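Local coordinates for glycosyltransferase (Rickettsia africae, PDB 7MI0), which probably transfers a sugar from an activated donor to an acceptor, as a GT-B-fold glycosyltransferase of family 4, at residues 25-30 against 53-58; 106-111 against 128-133; 155-160 against 175-180. All blocks are in the same frame, centred on the assembly; numbering follows the deposited sequence.

Contact 1. Residues 25-30 against 53-58; sequences QVVPAL and PIIISV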
loop_
_atom_site.group_PDB
_atom_site.type_symbol
_atom_site.label_atom_id
_atom_site.label_comp_id
_atom_site.label_asym_id
_atom_site.label_seq_id
_atom_site.Cartn_x
_atom_site.Cartn_y
_atom_site.Cartn_z
ATOM N N GLN A 25 10.217 15.034 -5.305
ATOM C CA GLN A 25 8.934 14.350 -5.213
ATOM C C GLN A 25 7.878 15.302 -4.669
ATOM O O GLN A 25 8.131 16.054 -3.722
ATOM C CB GLN A 25 9.018 13.113 -4.314
ATOM C CG GLN A 25 10.063 12.088 -4.736
ATOM C CD GLN A 25 9.881 10.755 -4.031
ATOM O OE1 GLN A 25 8.965 10.003 -4.347
ATOM N NE2 GLN A 25 10.744 10.464 -3.064
ATOM N N VAL A 26 6.691 15.263 -5.269
ATOM C CA VAL A 26 5.576 16.112 -4.867
ATOM C C VAL A 26 4.485 15.210 -4.305
ATOM O O VAL A 26 3.980 14.327 -5.008
ATOM C CB VAL A 26 5.058 16.952 -6.045
ATOM C CG1 VAL A 26 4.123 18.040 -5.556
ATOM C CG2 VAL A 26 6.220 17.550 -6.826
ATOM N N VAL A 27 4.122 15.428 -3.048
ATOM C CA VAL A 27 3.147 14.601 -2.338
ATOM C C VAL A 27 1.891 15.431 -2.098
ATOM O O VAL A 27 1.998 16.568 -1.628
ATOM C CB VAL A 27 3.703 14.080 -1.002
ATOM C CG1 VAL A 27 2.697 13.158 -0.339
ATOM C CG2 VAL A 27 5.016 13.374 -1.229
ATOM N N PRO A 28 0.694 14.902 -2.388
ATOM C CA PRO A 28 -0.531 15.677 -2.144
ATOM C C PRO A 28 -1.155 15.407 -0.781
ATOM O O PRO A 28 -0.618 14.640 0.026
ATOM C CB PRO A 28 -1.453 15.213 -3.274
ATOM C CG PRO A 28 -1.066 13.774 -3.466
ATOM C CD PRO A 28 0.420 13.676 -3.160
ATOM N N ALA A 29 -2.302 16.041 -0.523
ATOM C CA ALA A 29 -3.005 15.811 0.733
ATOM C C ALA A 29 -3.656 14.434 0.772
ATOM O O ALA A 29 -3.710 13.809 1.839
ATOM C CB ALA A 29 -4.048 16.907 0.953
ATOM N N LEU A 30 -4.152 13.947 -0.366
ATOM C CA LEU A 30 -4.754 12.618 -0.444
ATOM C C LEU A 30 -3.658 11.573 -0.616
ATOM O O LEU A 30 -2.974 11.545 -1.645
ATOM C CB LEU A 30 -5.752 12.548 -1.597
ATOM N N PRO A 53 17.545 13.797 -2.638
ATOM C CA PRO A 53 16.083 13.860 -2.642
ATOM C C PRO A 53 15.585 15.172 -2.065
ATOM O O PRO A 53 16.161 15.739 -1.133
ATOM C CB PRO A 53 15.691 12.680 -1.744
ATOM C CG PRO A 53 16.800 12.602 -0.764
ATOM C CD PRO A 53 18.057 13.012 -1.502
ATOM N N ILE A 54 14.507 15.664 -2.663
ATOM C CA ILE A 54 13.765 16.812 -2.167
ATOM C C ILE A 54 12.292 16.446 -2.230
ATOM O O ILE A 54 11.847 15.800 -3.186
ATOM C CB ILE A 54 14.053 18.088 -2.986
ATOM C CG1 ILE A 54 15.541 18.444 -2.930
ATOM C CG2 ILE A 54 13.216 19.257 -2.481
ATOM C CD1 ILE A 54 15.903 19.670 -3.751
ATOM N N ILE A 55 11.540 16.830 -1.205
ATOM C CA ILE A 55 10.116 16.528 -1.143
ATOM C C ILE A 55 9.346 17.824 -0.924
ATOM O O ILE A 55 9.564 18.524 0.072
ATOM C CB ILE A 55 9.793 15.504 -0.043
ATOM C CG1 ILE A 55 10.388 14.147 -0.419
ATOM C CG2 ILE A 55 8.288 15.382 0.150
ATOM C CD1 ILE A 55 10.322 13.133 0.690
ATOM N N ILE A 56 8.459 18.143 -1.858
ATOM C CA ILE A 56 7.477 19.200 -1.675
ATOM C C ILE A 56 6.185 18.566 -1.178
ATOM O O ILE A 56 5.658 17.632 -1.794
ATOM C CB ILE A 56 7.248 19.977 -2.982
ATOM C CG1 ILE A 56 8.467 20.835 -3.311
ATOM C CG2 ILE A 56 6.019 20.857 -2.870
ATOM C CD1 ILE A 56 8.336 21.589 -4.618
ATOM N N SER A 57 5.685 19.066 -0.053
ATOM C CA SER A 57 4.491 18.533 0.578
ATOM C C SER A 57 3.670 19.685 1.134
ATOM O O SER A 57 4.151 20.813 1.266
ATOM C CB SER A 57 4.852 17.538 1.690
ATOM O OG SER A 57 3.776 17.342 2.589
ATOM N N VAL A 58 2.410 19.388 1.466
ATOM C CA VAL A 58 1.572 20.362 2.163
ATOM C C VAL A 58 1.904 20.459 3.640
ATOM O O VAL A 58 1.252 21.224 4.360
ATOM C CB VAL A 58 0.074 20.029 2.026
ATOM C CG1 VAL A 58 -0.298 19.849 0.560
ATOM C CG2 VAL A 58 -0.270 18.788 2.837
#

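Contact 2. Residues 106-111 against 128-133; sequences HTRSRA and LTTFHG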
loop_
_atom_site.group_PDB
_atom_site.type_symbol
_atom_site.label_atom_id
_atom_site.label_comp_id
_atom_site.label_asym_id
_atom_site.label_seq_id
_atom_site.Cartn_x
_atom_site.Cartn_y
_atom_site.Cartn_z
ATOM N N HIS A 106 8.847 14.187 -9.741
ATOM C CA HIS A 106 8.122 12.930 -9.591
ATOM C C HIS A 106 6.833 13.218 -8.828
ATOM O O HIS A 106 6.867 13.527 -7.632
ATOM C CB HIS A 106 9.007 11.920 -8.856
ATOM C CG HIS A 106 8.478 10.521 -8.847
ATOM N ND1 HIS A 106 9.224 9.456 -8.392
ATOM C CD2 HIS A 106 7.283 10.010 -9.226
ATOM C CE1 HIS A 106 8.512 8.347 -8.490
ATOM N NE2 HIS A 106 7.330 8.656 -8.993
ATOM N N THR A 107 5.697 13.132 -9.515
ATOM C CA THR A 107 4.407 13.462 -8.924
ATOM C C THR A 107 3.617 12.196 -8.629
ATOM O O THR A 107 3.562 11.273 -9.450
ATOM C CB THR A 107 3.584 14.376 -9.838
ATOM O OG1 THR A 107 3.085 13.633 -10.956
ATOM C CG2 THR A 107 4.441 15.498 -10.362
ATOM N N ARG A 108 2.998 12.164 -7.454
ATOM C CA ARG A 108 2.154 11.059 -7.020
ATOM C C ARG A 108 0.763 11.565 -6.655
ATOM O O ARG A 108 0.153 11.115 -5.684
ATOM C CB ARG A 108 2.795 10.320 -5.848
ATOM C CG ARG A 108 4.309 10.521 -5.744
ATOM C CD ARG A 108 4.920 9.663 -4.643
ATOM N NE ARG A 108 5.107 8.286 -5.081
ATOM C CZ ARG A 108 6.269 7.651 -5.094
ATOM N NH1 ARG A 108 7.372 8.214 -4.630
ATOM N NH2 ARG A 108 6.324 6.415 -5.576
ATOM N N SER A 109 0.252 12.510 -7.448
ATOM C CA SER A 109 -1.017 13.190 -7.219
ATOM C C SER A 109 -2.173 12.439 -7.876
ATOM O O SER A 109 -1.992 11.683 -8.832
ATOM C CB SER A 109 -0.951 14.619 -7.758
ATOM O OG SER A 109 0.145 15.319 -7.194
ATOM N N ARG A 110 -3.380 12.658 -7.344
ATOM C CA ARG A 110 -4.558 11.961 -7.860
ATOM C C ARG A 110 -4.942 12.493 -9.235
ATOM O O ARG A 110 -4.971 11.747 -10.222
ATOM C CB ARG A 110 -5.727 12.092 -6.879
ATOM N N ALA A 111 -5.236 13.784 -9.316
ATOM C CA ALA A 111 -5.489 14.456 -10.582
ATOM C C ALA A 111 -4.161 14.653 -11.307
ATOM O O ALA A 111 -3.108 14.304 -10.756
ATOM C CB ALA A 111 -6.193 15.794 -10.334
ATOM N N LEU A 128 7.671 12.676 -14.210
ATOM C CA LEU A 128 7.306 11.291 -13.945
ATOM C C LEU A 128 6.069 11.254 -13.065
ATOM O O LEU A 128 6.011 11.946 -12.045
ATOM C CB LEU A 128 8.449 10.528 -13.269
ATOM C CG LEU A 128 8.128 9.065 -12.948
ATOM C CD1 LEU A 128 7.680 8.328 -14.205
ATOM C CD2 LEU A 128 9.314 8.362 -12.301
ATOM N N THR A 129 5.091 10.436 -13.456
ATOM C CA THR A 129 3.860 10.235 -12.701
ATOM C C THR A 129 3.775 8.787 -12.234
ATOM O O THR A 129 4.006 7.861 -13.024
ATOM C CB THR A 129 2.632 10.570 -13.553
ATOM O OG1 THR A 129 2.778 11.880 -14.111
ATOM C CG2 THR A 129 1.356 10.513 -12.714
ATOM N N THR A 130 3.439 8.596 -10.961
ATOM C CA THR A 130 3.083 7.290 -10.423
ATOM C C THR A 130 1.626 7.326 -9.989
ATOM O O THR A 130 1.213 8.244 -9.272
ATOM C CB THR A 130 3.971 6.899 -9.236
ATOM O OG1 THR A 130 5.347 6.898 -9.637
ATOM C CG2 THR A 130 3.600 5.510 -8.729
ATOM N N PHE A 131 0.853 6.335 -10.428
ATOM C CA PHE A 131 -0.554 6.200 -10.064
ATOM C C PHE A 131 -0.659 5.173 -8.940
ATOM O O PHE A 131 -0.463 3.976 -9.168
ATOM C CB PHE A 131 -1.389 5.786 -11.276
ATOM C CG PHE A 131 -1.355 6.786 -12.414
ATOM C CD1 PHE A 131 -0.374 6.714 -13.395
ATOM C CD2 PHE A 131 -2.301 7.797 -12.499
ATOM C CE1 PHE A 131 -0.340 7.635 -14.433
ATOM C CE2 PHE A 131 -2.271 8.709 -13.534
ATOM C CZ PHE A 131 -1.290 8.631 -14.501
ATOM N N HIS A 132 -0.948 5.642 -7.726
ATOM C CA HIS A 132 -1.099 4.767 -6.567
ATOM C C HIS A 132 -2.517 4.228 -6.418
ATOM O O HIS A 132 -2.829 3.605 -5.397
ATOM C CB HIS A 132 -0.707 5.502 -5.281
ATOM C CG HIS A 132 0.748 5.839 -5.191
ATOM N ND1 HIS A 132 1.587 5.266 -4.263
ATOM C CD2 HIS A 132 1.509 6.699 -5.907
ATOM C CE1 HIS A 132 2.805 5.756 -4.412
ATOM N NE2 HIS A 132 2.785 6.626 -5.404
ATOM N N GLY A 133 -3.384 4.467 -7.391
ATOM C CA GLY A 133 -4.752 4.016 -7.251
ATOM C C GLY A 133 -5.507 4.236 -8.538
ATOM O O GLY A 133 -4.969 4.751 -9.521
#

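Contact 3. Residues 155-160 against 175-180; sequences VVAVSN and DKIVVI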
loop_
_atom_site.group_PDB
_atom_site.type_symbol
_atom_site.label_atom_id
_atom_site.label_comp_id
_atom_site.label_asym_id
_atom_site.label_seq_id
_atom_site.Cartn_x
_atom_site.Cartn_y
_atom_site.Cartn_z
ATOM N N VAL A 155 4.935 6.699 -17.236
ATOM C CA VAL A 155 4.110 6.678 -16.040
ATOM C C VAL A 155 4.352 5.358 -15.323
ATOM O O VAL A 155 4.734 4.355 -15.931
ATOM C CB VAL A 155 2.611 6.851 -16.357
ATOM C CG1 VAL A 155 2.328 8.266 -16.859
ATOM C CG2 VAL A 155 2.171 5.809 -17.380
ATOM N N VAL A 156 4.124 5.365 -14.012
ATOM C CA VAL A 156 4.327 4.185 -13.176
ATOM C C VAL A 156 2.992 3.778 -12.569
ATOM O O VAL A 156 2.284 4.611 -11.996
ATOM C CB VAL A 156 5.376 4.435 -12.075
ATOM C CG1 VAL A 156 5.353 3.323 -11.056
ATOM C CG2 VAL A 156 6.759 4.549 -12.677
ATOM N N ALA A 157 2.654 2.500 -12.699
ATOM C CA ALA A 157 1.514 1.907 -12.021
ATOM C C ALA A 157 2.013 1.002 -10.900
ATOM O O ALA A 157 2.923 0.192 -11.104
ATOM C CB ALA A 157 0.643 1.112 -12.998
ATOM N N VAL A 158 1.416 1.150 -9.713
ATOM C CA VAL A 158 1.821 0.367 -8.547
ATOM C C VAL A 158 1.327 -1.067 -8.603
ATOM O O VAL A 158 1.632 -1.848 -7.690
ATOM C CB VAL A 158 1.305 0.969 -7.227
ATOM C CG1 VAL A 158 1.738 2.421 -7.079
ATOM C CG2 VAL A 158 -0.206 0.834 -7.149
ATOM N N SER A 159 0.568 -1.438 -9.632
ATOM C CA SER A 159 0.110 -2.812 -9.800
ATOM C C SER A 159 -0.310 -3.009 -11.247
ATOM O O SER A 159 -0.437 -2.053 -12.015
ATOM C CB SER A 159 -1.043 -3.139 -8.842
ATOM O OG SER A 159 -2.163 -2.288 -9.046
ATOM N N ASN A 160 -0.524 -4.269 -11.618
ATOM C CA ASN A 160 -1.083 -4.526 -12.937
ATOM C C ASN A 160 -2.555 -4.168 -12.996
ATOM O O ASN A 160 -3.073 -3.895 -14.082
ATOM C CB ASN A 160 -0.884 -5.984 -13.342
ATOM C CG ASN A 160 0.524 -6.260 -13.839
ATOM O OD1 ASN A 160 0.857 -5.974 -14.994
ATOM N ND2 ASN A 160 1.360 -6.821 -12.968
ATOM N N ASP A 175 3.528 1.426 -24.008
ATOM C CA ASP A 175 4.975 1.596 -23.917
ATOM C C ASP A 175 5.337 2.814 -23.076
ATOM O O ASP A 175 6.516 3.142 -22.921
ATOM C CB ASP A 175 5.589 1.713 -25.312
ATOM C CG ASP A 175 4.812 2.647 -26.216
ATOM O OD1 ASP A 175 3.730 2.244 -26.691
ATOM O OD2 ASP A 175 5.283 3.782 -26.446
ATOM N N LYS A 176 4.324 3.502 -22.555
ATOM C CA LYS A 176 4.519 4.560 -21.578
ATOM C C LYS A 176 4.415 4.064 -20.144
ATOM O O LYS A 176 4.926 4.731 -19.235
ATOM C CB LYS A 176 3.489 5.676 -21.793
ATOM C CG LYS A 176 3.674 6.476 -23.070
ATOM C CD LYS A 176 2.705 7.641 -23.099
ATOM C CE LYS A 176 2.589 8.262 -24.477
ATOM N NZ LYS A 176 3.873 8.860 -24.926
ATOM N N ILE A 177 3.778 2.913 -19.923
ATOM C CA ILE A 177 3.415 2.449 -18.587
ATOM C C ILE A 177 4.446 1.444 -18.104
ATOM O O ILE A 177 4.663 0.404 -18.738
ATOM C CB ILE A 177 2.015 1.821 -18.561
ATOM C CG1 ILE A 177 0.980 2.764 -19.175
ATOM C CG2 ILE A 177 1.644 1.458 -17.129
ATOM C CD1 ILE A 177 -0.384 2.131 -19.341
ATOM N N VAL A 178 5.050 1.739 -16.960
ATOM C CA VAL A 178 5.994 0.855 -16.292
ATOM C C VAL A 178 5.370 0.437 -14.971
ATOM O O VAL A 178 4.935 1.292 -14.192
ATOM C CB VAL A 178 7.347 1.556 -16.076
ATOM C CG1 VAL A 178 8.263 0.714 -15.231
ATOM C CG2 VAL A 178 7.991 1.878 -17.415
ATOM N N VAL A 179 5.305 -0.864 -14.721
ATOM C CA VAL A 179 4.772 -1.372 -13.463
ATOM C C VAL A 179 5.909 -1.506 -12.460
ATOM O O VAL A 179 6.949 -2.104 -12.761
ATOM C CB VAL A 179 4.057 -2.716 -13.664
ATOM C CG1 VAL A 179 3.373 -3.146 -12.371
ATOM C CG2 VAL A 179 3.059 -2.619 -14.799
ATOM N N ILE A 180 5.713 -0.944 -11.269
ATOM C CA ILE A 180 6.645 -1.095 -10.150
ATOM C C ILE A 180 5.809 -1.557 -8.957
ATOM O O ILE A 180 5.277 -0.737 -8.203
ATOM C CB ILE A 180 7.396 0.199 -9.825
ATOM C CG1 ILE A 180 8.084 0.747 -11.072
ATOM C CG2 ILE A 180 8.404 -0.027 -8.709
ATOM C CD1 ILE A 180 8.857 2.020 -10.817
#

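Contact 1. Residues 25-30 against 53-58
At Gln25 and Val26 the chain runs as a strand parallel to 53-57, and three backbone hydrogen bonds join the two: Gln25 N to Ile54 O, Ile56 N to Gln25 O, and Val27 N to Ile56 O. All three donors lie nearly along the C=O axis of their acceptors, and the last bond is almost straight, 169° at its hydrogen. Gln25 pairs with Ile55 and Val26 with Ile56, so side chains alternate between the two faces of the sheet. Beta-branched valine and isoleucine suit this extended backbone. On the side of helix 35-48, Val27 CG2 meets Ile55 CG2 at 4.1 Å, the two side chains crossing obliquely. Val27 CG1 stands anti to the backbone N (chi1 -176°), which sets CG2 beside that N, where it touches Ile55 CG2. On the face of Val26 and Ile56, Val26 CG1 approaches Ile56 CG2 at 4.3 Å. Beyond Val27 the chains part, and Ser57 OG turns to Gly59 N. This is the first beta-alpha-beta unit of the N-terminal Rossmann-like domain. Helix 35-48 covers Gln25, Val27 and Ile55 through Thr39 and Val42, helix 83-100 covers Ile54 and Ile56, and strands 72-75 and 104-107 continue the sheet.

Contact 2. Residues 106-111 against 128-133
The His106 ring carries Leu128 CD2 over one face, 3.8 Å from its centroid and almost on the ring normal, a CH-pi contact, while Thr130 OG1 sits at its edge in the ring plane. His106 CE1 in turn lies over one face of the Arg108 guanidinium, near its rim, and the His132 ring presents its edge to the same group, the planes 69° apart. Strands 104-107 and 126-131, with helix 114-122 between them, form a parallel beta-alpha-beta unit of the Rossmann-like N-terminal domain. Thr107 N to Leu128 O and Thr130 N to Thr107 O tie its backbone, both donors nearly along the C=O axis. His106 and Leu128 have CG anti to the backbone N, so they lie side by side, and, with Leu128 chi2 at 55°, CD2 comes over the ring. The imidazole is gripped at both nitrogens: NE2 bonds Thr130 OG1 at 2.7 Å, and ND1 bonds Tyr389 OH of helix 378-393, fixing its rotation. Histidine suits this buried place: it offers a pi face for the leucine methyl and two edge nitrogens for hydrogen bonds. Past the strand ends the Arg108 chain bends at chi3 (80°), bringing its inner nitrogen to His132. Because that nitrogen donates, His132 NE2 acts as acceptor, which, with the nearby positive charge, would disfavour a protonated ring. Arg108 NE reaches His132 NE2 at 2.9 Å, close to both group planes.

Contact 3. Residues 155-160 against 175-180
Val156 and Ile180 cross obliquely, and the tip of the isoleucine does the touching: its CD1 lies 3.7 Å from Val156 CG1, with Val156 CG2 only slightly farther. Ile180 CG1 is anti to its carbonyl carbon and its chain runs on extended (chi2 -179°), which carries CD1 back along both valine methyls. On the other face of the sheet Val155 crosses Ile177 in the same oblique manner. Val155 CG2 occupies the crowded position between backbone N and carbonyl carbon, and from there meets Ile177 CG1 at 3.7 Å. The second branch of this isoleucine, CG2, comes within 4.3 Å of Ala157 CB; the small alanine presents a single methyl here, and it also packs against Val162 of helix 160-168. Strands 154-157 and 177-179, with that helix between them, make the last beta-alpha-beta unit of the parallel, Rossmann-like sheet, and 177-179 is one of its two edge strands within the chain. Four backbone bonds hold the pair: Val155 N to Lys176 O, Val178 N to Val155 O, Ala157 N to Val178 O and Ile180 N to Ala157 O. The strand directions diverge by 37°, and the donors are not placed alike: Val155 N and Ala157 N stand above the carbonyl planes of their acceptors, whereas Ile180 N lies in the carbonyl plane of Ala157. Farther along, Val179 and Asn160 meet at about a right angle, with Asn160 OD1 4.0 Å from Val179 CG2, at the exposed start of helix 160-168. Ser159 is the N-cap of that helix: a small side chain with a hydroxyl suits the place, since OG takes the hydrogen bond of Val162 N while also bonding Ala301 O.

How the contacts relate
All three contacts join neighbouring strands of one seven-stranded parallel sheet, each closing a beta-alpha-beta unit, and all are largely buried. Contact 2 lies between the others: Val26 N probably bonds His106 O on the side of contact 1, and Thr129 O and Phe131 N probably bond Val156 on the side of contact 3. Contacts 1 and 3, centred about 20 Å apart, do not touch. Their side-chain chemistry is chiefly aliphatic, with exposed residues at Ala29 and Asn160. Contact 2, whose touching residues are all buried, instead pairs histidines with a threonine and an arginine. Helix 378-393 packs on contacts 2 and 3, whereas helix 35-48 packs on contacts 1 and 2.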